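Local atomic coordinates of WbmS, polysaccharide deacetylase involved in O-antigen biosynthesis (PDB entry 3HFT), a protein that probably removes acetyl groups from sugar units as a zinc-dependent polysaccharide deacetylase in O-antigen biosynthesis. Residues I39-D44 / T247-L252; D50-D55 / V233-W238; V124-L129 / N137-R142. All coordinates share one frame; numbering follows the deposited sequence. Where two conformers were deposited one is given.

Contact 1 of 3, residues I39-D44 / T247-L252; sequences IFLTFD and TFLQSL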
loop_
_atom_site.group_PDB
_atom_site.type_symbol
_atom_site.label_atom_id
_atom_site.label_comp_id
_atom_site.label_asym_id
_atom_site.label_seq_id
_atom_site.Cartn_x
_atom_site.Cartn_y
_atom_site.Cartn_z
ATOM N N ILE A 39 5.884 -20.388 -0.021
ATOM C CA ILE A 39 4.517 -20.060 0.342
ATOM C C ILE A 39 4.488 -19.651 1.808
ATOM O O ILE A 39 5.067 -20.331 2.676
ATOM C CB ILE A 39 3.588 -21.248 0.111
ATOM C CG1 ILE A 39 3.626 -21.673 -1.379
ATOM C CG2 ILE A 39 2.187 -20.899 0.593
ATOM C CD1 ILE A 39 2.972 -23.030 -1.682
ATOM N N PHE A 40 3.871 -18.510 2.065
ATOM C CA PHE A 40 3.702 -17.989 3.425
ATOM C C PHE A 40 2.213 -17.894 3.759
ATOM O O PHE A 40 1.510 -16.981 3.300
ATOM C CB PHE A 40 4.347 -16.608 3.544
ATOM C CG PHE A 40 5.830 -16.601 3.285
ATOM C CD1 PHE A 40 6.319 -16.681 2.009
ATOM C CD2 PHE A 40 6.732 -16.564 4.336
ATOM C CE1 PHE A 40 7.682 -16.703 1.763
ATOM C CE2 PHE A 40 8.097 -16.559 4.093
ATOM C CZ PHE A 40 8.565 -16.644 2.801
ATOM N N LEU A 41 1.700 -18.882 4.495
ATOM C CA LEU A 41 0.301 -18.866 4.905
ATOM C C LEU A 41 0.186 -17.923 6.088
ATOM O O LEU A 41 0.949 -18.039 7.083
ATOM C CB LEU A 41 -0.166 -20.268 5.305
ATOM C CG LEU A 41 -0.183 -21.353 4.221
ATOM C CD1 LEU A 41 -0.517 -22.733 4.838
ATOM C CD2 LEU A 41 -1.162 -20.992 3.132
ATOM N N THR A 42 -0.726 -16.971 5.980
ATOM C CA THR A 42 -0.945 -15.996 7.028
ATOM C C THR A 42 -2.433 -15.983 7.392
ATOM O O THR A 42 -3.299 -16.167 6.535
ATOM C CB THR A 42 -0.432 -14.574 6.642
ATOM O OG1 THR A 42 -1.263 -14.006 5.627
ATOM C CG2 THR A 42 1.052 -14.603 6.187
ATOM N N PHE A 43 -2.697 -15.764 8.676
ATOM C CA PHE A 43 -4.034 -15.779 9.216
ATOM C C PHE A 43 -4.325 -14.523 10.006
ATOM O O PHE A 43 -3.686 -14.255 10.993
ATOM C CB PHE A 43 -4.183 -17.026 10.088
ATOM C CG PHE A 43 -4.032 -18.298 9.300
ATOM C CD1 PHE A 43 -5.133 -18.873 8.688
ATOM C CD2 PHE A 43 -2.791 -18.879 9.139
ATOM C CE1 PHE A 43 -4.991 -19.994 7.901
ATOM C CE2 PHE A 43 -2.628 -20.004 8.369
ATOM C CZ PHE A 43 -3.721 -20.560 7.741
ATOM N N ASP A 44 -5.272 -13.736 9.519
ATOM C CA ASP A 44 -5.787 -12.563 10.200
ATOM C C ASP A 44 -6.960 -13.077 11.077
ATOM O O ASP A 44 -8.024 -13.491 10.566
ATOM C CB ASP A 44 -6.320 -11.544 9.209
ATOM C CG ASP A 44 -5.215 -10.860 8.403
ATOM O OD1 ASP A 44 -4.022 -11.036 8.715
ATOM O OD2 ASP A 44 -5.568 -10.125 7.457
ATOM N N THR A 247 -11.884 -25.584 1.362
ATOM C CA THR A 247 -11.439 -26.606 0.421
ATOM C C THR A 247 -10.238 -26.096 -0.401
ATOM O O THR A 247 -9.360 -26.868 -0.734
ATOM C CB THR A 247 -12.562 -27.107 -0.471
ATOM O OG1 THR A 247 -13.070 -26.030 -1.241
ATOM C CG2 THR A 247 -13.687 -27.770 0.354
ATOM N N PHE A 248 -10.171 -24.793 -0.662
ATOM C CA PHE A 248 -9.021 -24.202 -1.348
ATOM C C PHE A 248 -7.772 -24.416 -0.484
ATOM O O PHE A 248 -6.739 -24.849 -0.966
ATOM C CB PHE A 248 -9.304 -22.725 -1.578
ATOM C CG PHE A 248 -8.173 -21.922 -2.192
ATOM C CD1 PHE A 248 -7.259 -21.262 -1.395
ATOM C CD2 PHE A 248 -8.088 -21.750 -3.568
ATOM C CE1 PHE A 248 -6.279 -20.480 -1.950
ATOM C CE2 PHE A 248 -7.107 -20.959 -4.122
ATOM C CZ PHE A 248 -6.201 -20.323 -3.307
ATOM N N LEU A 249 -7.886 -24.104 0.803
ATOM C CA LEU A 249 -6.753 -24.262 1.720
ATOM C C LEU A 249 -6.389 -25.710 1.858
ATOM O O LEU A 249 -5.208 -26.060 1.864
ATOM C CB LEU A 249 -7.120 -23.701 3.093
ATOM C CG LEU A 249 -6.101 -23.868 4.217
ATOM C CD1 LEU A 249 -4.722 -23.260 3.897
ATOM C CD2 LEU A 249 -6.717 -23.242 5.509
ATOM N N GLN A 250 -7.384 -26.578 1.997
ATOM C CA GLN A 250 -7.087 -28.012 2.110
ATOM C C GLN A 250 -6.365 -28.559 0.875
ATOM O O GLN A 250 -5.410 -29.310 1.013
ATOM C CB GLN A 250 -8.358 -28.832 2.401
ATOM C CG GLN A 250 -8.887 -28.606 3.809
ATOM C CD GLN A 250 -10.266 -29.205 4.001
ATOM O OE1 GLN A 250 -11.135 -29.059 3.153
ATOM N NE2 GLN A 250 -10.459 -29.878 5.105
ATOM N N SER A 251 -6.789 -28.164 -0.326
ATOM C CA SER A 251 -6.113 -28.602 -1.565
ATOM C C SER A 251 -4.707 -28.078 -1.689
ATOM O O SER A 251 -3.802 -28.781 -2.130
ATOM C CB SER A 251 -6.854 -28.121 -2.797
ATOM O OG SER A 251 -8.110 -28.742 -2.829
ATOM N N LEU A 252 -4.534 -26.828 -1.319
ATOM C CA LEU A 252 -3.222 -26.188 -1.383
ATOM C C LEU A 252 -2.253 -26.916 -0.486
ATOM O O LEU A 252 -1.105 -27.171 -0.875
ATOM C CB LEU A 252 -3.378 -24.731 -0.971
ATOM C CG LEU A 252 -2.238 -23.759 -0.809
ATOM C CD1 LEU A 252 -2.905 -22.382 -0.649
ATOM C CD2 LEU A 252 -1.379 -24.101 0.381
#
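With CG anti to the carbonyl carbon (chi1 -64°), L41 sends its CD2 methyl off strand 39-44 toward helix 247-252, where L252, its CG anti to the backbone N (chi1 175°), returns a methyl. L41 CD2 lies 4.2 Å from L252 CD2 and 4.3 Å from L249 CD1, so one branch touches leucines a helical turn apart, and the L41 and L252 side chains lie alongside one another, pointing opposite ways. The other branch of L249 serves F43, two residues on, whose ring end swings toward the helix: L249 CD2 sits at the edge of the F43 ring, near the ring plane, 4.4 Å from CE1. This is helix-on-sheet packing consistent with the distorted beta/alpha barrel of polysaccharide deacetylases: 39-44 is the middle strand of a five-stranded parallel sheet, and the C-terminal helix lies against its outer side, the axes of the two short segments 12.3 Å apart at closest approach and nearly antiparallel (149°). No hydrogen bond joins the segments; the contacts are loose and apolar. I60 of helix 50-63 touches both F43 and L249, and F43 stacks on W69. T42 points the other way, its OG1 bonded to R125 and to the carbonyl of L205.

Contact 2 of 3, residues D50-D55 / V233-W238; sequences DFVLQD and VDLIRW
L235 reaches across to helix 50-55 and puts a single methyl, CD2, against two consecutive helix residues. CD2 is 3.7 Å from V52 CG2 and 3.8 Å from F51 CZ, with F51 CE2 just behind at 3.9 Å. The two partners are turned differently: the L235 and V52 side chains meet at about a right angle, whereas those of L235 and F51 are set at a slant to each other. L235 CB adds a second, longer touch, 4.1 Å from F51 CZ, so the far end of the ring lies against the root of the leucine as well as its tip. F51 takes up this pose because CG is held between its backbone N and carbonyl carbon (chi1 73°), which brings the ring back beside its own neighbour. V52 CG2 consequently lies 3.5 Å above one ring face, offset toward the rim, and the ring and the two aliphatic side chains form one small apolar cluster without a hydrogen bond across it. L235 opens a short 3-10 turn, 235-238, in the long connection between helices 219-224 and 245-256. Helix 209-214 also borders the cluster: its Y213 meets F51 edge-to-face and touches L235, while P209 touches V52, so the connection is packed beside the first turn of helix 50-63, which follows the central strand 39-44.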
loop_
_atom_site.group_PDB
_atom_site.type_symbol
_atom_site.label_atom_id
_atom_site.label_comp_id
_atom_site.label_asym_id
_atom_site.label_seq_id
_atom_site.Cartn_x
_atom_site.Cartn_y
_atom_site.Cartn_z
ATOM N N ASP A 50 -13.143 -18.595 19.906
ATOM C CA ASP A 50 -12.157 -19.633 20.149
ATOM C C ASP A 50 -12.397 -20.930 19.380
ATOM O O ASP A 50 -11.441 -21.531 18.902
ATOM C CB ASP A 50 -12.071 -19.934 21.649
ATOM C CG ASP A 50 -11.289 -18.885 22.426
ATOM O OD1 ASP A 50 -10.702 -17.947 21.851
ATOM O OD2 ASP A 50 -11.248 -19.001 23.656
ATOM N N PHE A 51 -13.650 -21.395 19.265
ATOM C CA PHE A 51 -13.890 -22.677 18.582
ATOM C C PHE A 51 -13.551 -22.553 17.095
ATOM O O PHE A 51 -13.047 -23.492 16.471
ATOM C CB PHE A 51 -15.326 -23.209 18.803
ATOM C CG PHE A 51 -16.395 -22.464 18.050
ATOM C CD1 PHE A 51 -16.987 -21.333 18.594
ATOM C CD2 PHE A 51 -16.885 -22.954 16.844
ATOM C CE1 PHE A 51 -17.984 -20.651 17.916
ATOM C CE2 PHE A 51 -17.899 -22.295 16.166
ATOM C CZ PHE A 51 -18.446 -21.136 16.693
ATOM N N VAL A 52 -13.792 -21.372 16.540
ATOM C CA VAL A 52 -13.453 -21.081 15.149
ATOM C C VAL A 52 -11.932 -21.023 14.968
ATOM O O VAL A 52 -11.399 -21.624 14.047
ATOM C CB VAL A 52 -14.124 -19.776 14.680
ATOM C CG1 VAL A 52 -13.597 -19.322 13.287
ATOM C CG2 VAL A 52 -15.649 -19.936 14.679
ATOM N N LEU A 53 -11.231 -20.308 15.849
ATOM C CA LEU A 53 -9.770 -20.213 15.740
ATOM C C LEU A 53 -9.160 -21.592 15.953
ATOM O O LEU A 53 -8.265 -21.999 15.209
ATOM C CB LEU A 53 -9.207 -19.184 16.743
ATOM C CG LEU A 53 -7.682 -19.059 16.817
ATOM C CD1 LEU A 53 -7.069 -18.773 15.448
ATOM C CD2 LEU A 53 -7.316 -17.965 17.809
ATOM N N GLN A 54 -9.681 -22.344 16.926
ATOM C CA GLN A 54 -9.157 -23.689 17.174
ATOM C C GLN A 54 -9.253 -24.596 15.957
ATOM O O GLN A 54 -8.360 -25.391 15.695
ATOM C CB GLN A 54 -9.851 -24.375 18.342
ATOM C CG GLN A 54 -9.150 -25.712 18.711
ATOM C CD GLN A 54 -7.751 -25.494 19.256
ATOM O OE1 GLN A 54 -7.592 -24.786 20.238
ATOM N NE2 GLN A 54 -6.735 -26.081 18.621
ATOM N N ASP A 55 -10.335 -24.482 15.203
ATOM C CA ASP A 55 -10.519 -25.308 14.018
ATOM C C ASP A 55 -9.470 -24.996 12.976
ATOM O O ASP A 55 -8.925 -25.904 12.332
ATOM C CB ASP A 55 -11.918 -25.075 13.434
ATOM C CG ASP A 55 -12.071 -25.651 12.016
ATOM O OD1 ASP A 55 -12.270 -26.866 11.891
ATOM O OD2 ASP A 55 -11.981 -24.896 11.037
ATOM N N VAL A 233 -22.746 -24.395 18.354
ATOM C CA VAL A 233 -23.705 -25.420 18.007
ATOM C C VAL A 233 -24.255 -25.206 16.613
ATOM O O VAL A 233 -24.320 -26.120 15.828
ATOM C CB VAL A 233 -24.892 -25.420 18.999
ATOM C CG1 VAL A 233 -26.002 -26.383 18.541
ATOM C CG2 VAL A 233 -24.411 -25.759 20.424
ATOM N N ASP A 234 -24.636 -23.985 16.284
ATOM C CA ASP A 234 -25.284 -23.719 15.014
ATOM C C ASP A 234 -24.343 -23.372 13.847
ATOM O O ASP A 234 -24.704 -23.561 12.686
ATOM C CB ASP A 234 -26.232 -22.541 15.165
ATOM C CG ASP A 234 -27.520 -22.888 15.895
ATOM O OD1 ASP A 234 -27.646 -24.025 16.448
ATOM O OD2 ASP A 234 -28.392 -21.974 15.905
ATOM N N LEU A 235 -23.171 -22.811 14.127
ATOM C CA LEU A 235 -22.341 -22.307 13.031
ATOM C C LEU A 235 -21.967 -23.368 12.017
ATOM O O LEU A 235 -21.897 -23.081 10.811
ATOM C CB LEU A 235 -21.091 -21.585 13.552
ATOM C CG LEU A 235 -20.279 -20.818 12.485
ATOM C CD1 LEU A 235 -21.153 -19.799 11.735
ATOM C CD2 LEU A 235 -18.993 -20.147 13.066
ATOM N N ILE A 236 -21.716 -24.586 12.484
ATOM C CA ILE A 236 -21.282 -25.667 11.600
ATOM C C ILE A 236 -22.345 -25.961 10.496
ATOM O O ILE A 236 -22.002 -26.420 9.386
ATOM C CB ILE A 236 -21.001 -26.964 12.433
ATOM C CG1 ILE A 236 -20.427 -28.080 11.552
ATOM C CG2 ILE A 236 -22.243 -27.452 13.149
ATOM C CD1 ILE A 236 -19.176 -27.695 10.888
ATOM N N ARG A 237 -23.615 -25.675 10.803
ATOM C CA ARG A 237 -24.723 -25.901 9.859
ATOM C C ARG A 237 -24.607 -24.963 8.635
ATOM O O ARG A 237 -25.140 -25.248 7.583
ATOM C CB ARG A 237 -26.070 -25.699 10.533
ATOM C CG ARG A 237 -26.381 -26.714 11.640
ATOM C CD ARG A 237 -27.732 -26.550 12.163
ATOM N NE ARG A 237 -28.739 -26.792 11.132
ATOM C CZ ARG A 237 -29.998 -26.383 11.233
ATOM N NH1 ARG A 237 -30.436 -25.801 12.339
ATOM N NH2 ARG A 237 -30.846 -26.579 10.246
ATOM N N TRP A 238 -23.908 -23.857 8.799
ATOM C CA TRP A 238 -23.683 -22.902 7.715
ATOM C C TRP A 238 -22.447 -23.183 6.864
ATOM O O TRP A 238 -22.181 -22.441 5.918
ATOM C CB TRP A 238 -23.560 -21.497 8.277
ATOM C CG TRP A 238 -24.811 -20.984 8.834
ATOM C CD1 TRP A 238 -25.313 -21.206 10.069
ATOM C CD2 TRP A 238 -25.704 -20.107 8.179
ATOM N NE1 TRP A 238 -26.478 -20.508 10.230
ATOM C CE2 TRP A 238 -26.742 -19.825 9.072
ATOM C CE3 TRP A 238 -25.715 -19.514 6.909
ATOM C CZ2 TRP A 238 -27.794 -18.996 8.737
ATOM C CZ3 TRP A 238 -26.747 -18.703 6.575
ATOM C CH2 TRP A 238 -27.759 -18.425 7.477
#

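Contact 3 of 3, residues V124-L129 / N137-R142; sequences VRSHSL and NMFGER. With EDO (1,2-ethanediol), chain F.
V124 lays its two methyls on the ring of F139. CG1 makes a CH-pi contact over one face, 3.8 Å from the ring centroid and 21° off the normal, displaced toward the CD2-CE2 side; CG2 reaches the far end of the ring, 3.7 Å from CZ. Both branches thus lie over one face of the ring, CG1 nearer the middle and CG2 at the CZ end, the two side chains crossing at about a right angle. V124 does so with CG1 between the backbone N and carbonyl carbon (chi1 57°). S126 comes to the same ring from another direction: its OG lies at the edge, in the ring plane, 3.7 Å from F139 CZ. This is a van der Waals approach, since the hydroxyl is hydrogen-bonded to the carbonyl of V130 just beyond the segment.

Further out, the backbone of V124 pairs with Y146 of strand 146-147 and with C148 just after it, and S126 N binds the side-chain oxygen of N149. A turn follows, with L129 N bonded to S126 O at 2.9 Å. Between them H127 supplies ND1 to the zinc ion, completing with D46 and H92 the Asp-His-His metal site characteristic of this deacetylase family. R125, directed away from F139, forms a salt bridge with D44. Just past the C-terminal end of helix 133-141, which carries F139, R142 NH1 forms a salt bridge with E141 OE1 at 2.9 Å.

A 1,2-ethanediol, probably from the crystallisation liquor, lies beside the metal ligand: its O1 accepts a 2.7 Å hydrogen bond from S128 N, and the diol is also hydrogen-bonded to H208 NE2. A backbone N-H directed at an oxygen beside a zinc-binding imidazole is consistent with a place where a substrate oxygen could be held, although the diol itself does not establish that role.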
loop_
_atom_site.group_PDB
_atom_site.type_symbol
_atom_site.label_atom_id
_atom_site.label_comp_id
_atom_site.label_asym_id
_atom_site.label_seq_id
_atom_site.Cartn_x
_atom_site.Cartn_y
_atom_site.Cartn_z
ATOM N N VAL A 124 3.618 -7.570 11.378
ATOM C CA VAL A 124 2.351 -6.896 11.534
ATOM C C VAL A 124 1.584 -6.763 10.232
ATOM O O VAL A 124 2.167 -6.533 9.165
ATOM C CB VAL A 124 2.549 -5.453 12.133
ATOM C CG1 VAL A 124 3.508 -4.606 11.251
ATOM C CG2 VAL A 124 1.207 -4.731 12.293
ATOM N N ARG A 125 0.266 -6.919 10.330
ATOM C CA ARG A 125 -0.647 -6.562 9.249
ATOM C C ARG A 125 -1.769 -5.820 9.931
ATOM O O ARG A 125 -2.248 -6.265 10.987
ATOM C CB ARG A 125 -1.208 -7.759 8.494
ATOM C CG ARG A 125 -2.104 -7.329 7.330
ATOM C CD ARG A 125 -2.615 -8.546 6.634
ATOM N NE ARG A 125 -1.593 -9.228 5.861
ATOM C CZ ARG A 125 -1.489 -10.553 5.751
ATOM N NH1 ARG A 125 -2.267 -11.366 6.453
ATOM N NH2 ARG A 125 -0.559 -11.070 4.965
ATOM N N SER A 126 -2.143 -4.668 9.366
ATOM C CA SER A 126 -3.207 -3.838 9.941
ATOM C C SER A 126 -4.577 -4.331 9.536
ATOM O O SER A 126 -4.792 -4.702 8.385
ATOM C CB SER A 126 -3.078 -2.390 9.489
ATOM O OG SER A 126 -1.851 -1.825 9.919
ATOM N N HIS A 127 -5.524 -4.319 10.484
ATOM C CA HIS A 127 -6.896 -4.612 10.154
ATOM C C HIS A 127 -7.327 -3.578 9.127
ATOM O O HIS A 127 -6.994 -2.384 9.257
ATOM C CB HIS A 127 -7.835 -4.562 11.354
ATOM C CG HIS A 127 -9.230 -4.948 10.986
ATOM N ND1 HIS A 127 -9.521 -6.178 10.436
ATOM C CD2 HIS A 127 -10.394 -4.255 11.016
ATOM C CE1 HIS A 127 -10.821 -6.244 10.187
ATOM N NE2 HIS A 127 -11.369 -5.084 10.515
ATOM N N SER A 128 -7.990 -4.054 8.075
ATOM C CA SER A 128 -8.415 -3.212 6.936
ATOM C C SER A 128 -7.256 -2.530 6.192
ATOM O O SER A 128 -7.468 -1.572 5.445
ATOM C CB SER A 128 -9.474 -2.200 7.358
ATOM O OG SER A 128 -10.636 -2.934 7.757
ATOM N N LEU A 129 -6.044 -3.034 6.419
ATOM C CA LEU A 129 -4.850 -2.569 5.715
ATOM C C LEU A 129 -4.648 -1.083 5.894
ATOM O O LEU A 129 -4.213 -0.367 4.982
ATOM C CB LEU A 129 -4.939 -2.985 4.229
ATOM C CG LEU A 129 -5.083 -4.497 3.977
ATOM C CD1 LEU A 129 -4.998 -4.845 2.482
ATOM C CD2 LEU A 129 -4.034 -5.305 4.757
ATOM N N ASN A 137 6.495 4.221 10.451
ATOM C CA ASN A 137 7.554 4.773 11.333
ATOM C C ASN A 137 7.355 4.269 12.761
ATOM O O ASN A 137 8.307 3.861 13.440
ATOM C CB ASN A 137 7.537 6.320 11.331
ATOM C CG ASN A 137 8.111 6.929 10.053
ATOM O OD1 ASN A 137 8.714 6.246 9.236
ATOM N ND2 ASN A 137 7.927 8.234 9.885
HETATM N N MSE A 138 6.112 4.294 13.219
HETATM C CA MSE A 138 5.809 3.874 14.567
HETATM C C MSE A 138 5.959 2.365 14.738
HETATM O O MSE A 138 6.348 1.901 15.818
HETATM C CB MSE A 138 4.413 4.353 14.990
HETATM C CG MSE A 138 4.359 5.860 15.344
HETATM SE SE MSE A 138 2.696 6.345 16.225
HETATM C CE MSE A 138 2.347 4.636 16.849
ATOM N N PHE A 139 5.644 1.597 13.691
ATOM C CA PHE A 139 5.866 0.154 13.721
ATOM C C PHE A 139 7.353 -0.084 13.982
ATOM O O PHE A 139 7.733 -0.835 14.878
ATOM C CB PHE A 139 5.540 -0.505 12.371
ATOM C CG PHE A 139 4.065 -0.669 12.068
ATOM C CD1 PHE A 139 3.100 -0.605 13.047
ATOM C CD2 PHE A 139 3.682 -1.041 10.794
ATOM C CE1 PHE A 139 1.747 -0.826 12.726
ATOM C CE2 PHE A 139 2.361 -1.261 10.483
ATOM C CZ PHE A 139 1.390 -1.138 11.463
ATOM N N GLY A 140 8.182 0.604 13.204
ATOM C CA GLY A 140 9.638 0.469 13.281
ATOM C C GLY A 140 10.249 0.869 14.611
ATOM O O GLY A 140 11.116 0.184 15.114
ATOM N N GLU A 141 9.780 1.968 15.178
ATOM C CA GLU A 141 10.206 2.388 16.507
ATOM C C GLU A 141 9.895 1.298 17.531
ATOM O O GLU A 141 10.645 1.124 18.457
ATOM C CB GLU A 141 9.461 3.637 16.959
ATOM C CG GLU A 141 9.725 4.911 16.190
ATOM C CD GLU A 141 8.707 6.023 16.530
ATOM O OE1 GLU A 141 7.893 5.852 17.488
ATOM O OE2 GLU A 141 8.731 7.067 15.824
ATOM N N ARG A 142 8.785 0.586 17.377
ATOM C CA ARG A 142 8.417 -0.491 18.312
ATOM C C ARG A 142 9.052 -1.838 17.964
ATOM O O ARG A 142 8.648 -2.887 18.470
ATOM C CB ARG A 142 6.896 -0.639 18.418
ATOM C CG ARG A 142 6.222 0.316 19.383
ATOM C CD ARG A 142 5.948 1.615 18.743
ATOM N NE ARG A 142 5.239 2.581 19.579
ATOM C CZ ARG A 142 5.069 3.851 19.212
ATOM N NH1 ARG A 142 5.564 4.284 18.047
ATOM N NH2 ARG A 142 4.408 4.692 20.000
HETATM C C1 EDO F . -7.395 -7.054 6.371
HETATM O O1 EDO F . -8.433 -6.536 7.230
HETATM C C2 EDO F . -7.617 -8.559 6.225
HETATM O O2 EDO F . -7.923 -9.188 7.507
#

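From the N terminus the chain first lays down central strand 39-44, then enters helix 50-63, so the first halves of contacts 1 and 2 follow one another. Contact 3 closes a short loop, 124-129 back to 137-142, on the opposite side of the chain's centre from the other two. Contact 2 closes a much longer one at 233-238, bringing the connection before the C-terminal helix to the first turn of helix 50-63. Contact 1 closes the longest, at 247-252, bringing that C-terminal helix to the central strand. The three are nested without crossing: 3 within 2, and 2 within 1. Contacts 1 and 3 touch through R125, joining the central strand to the zinc-binding loop.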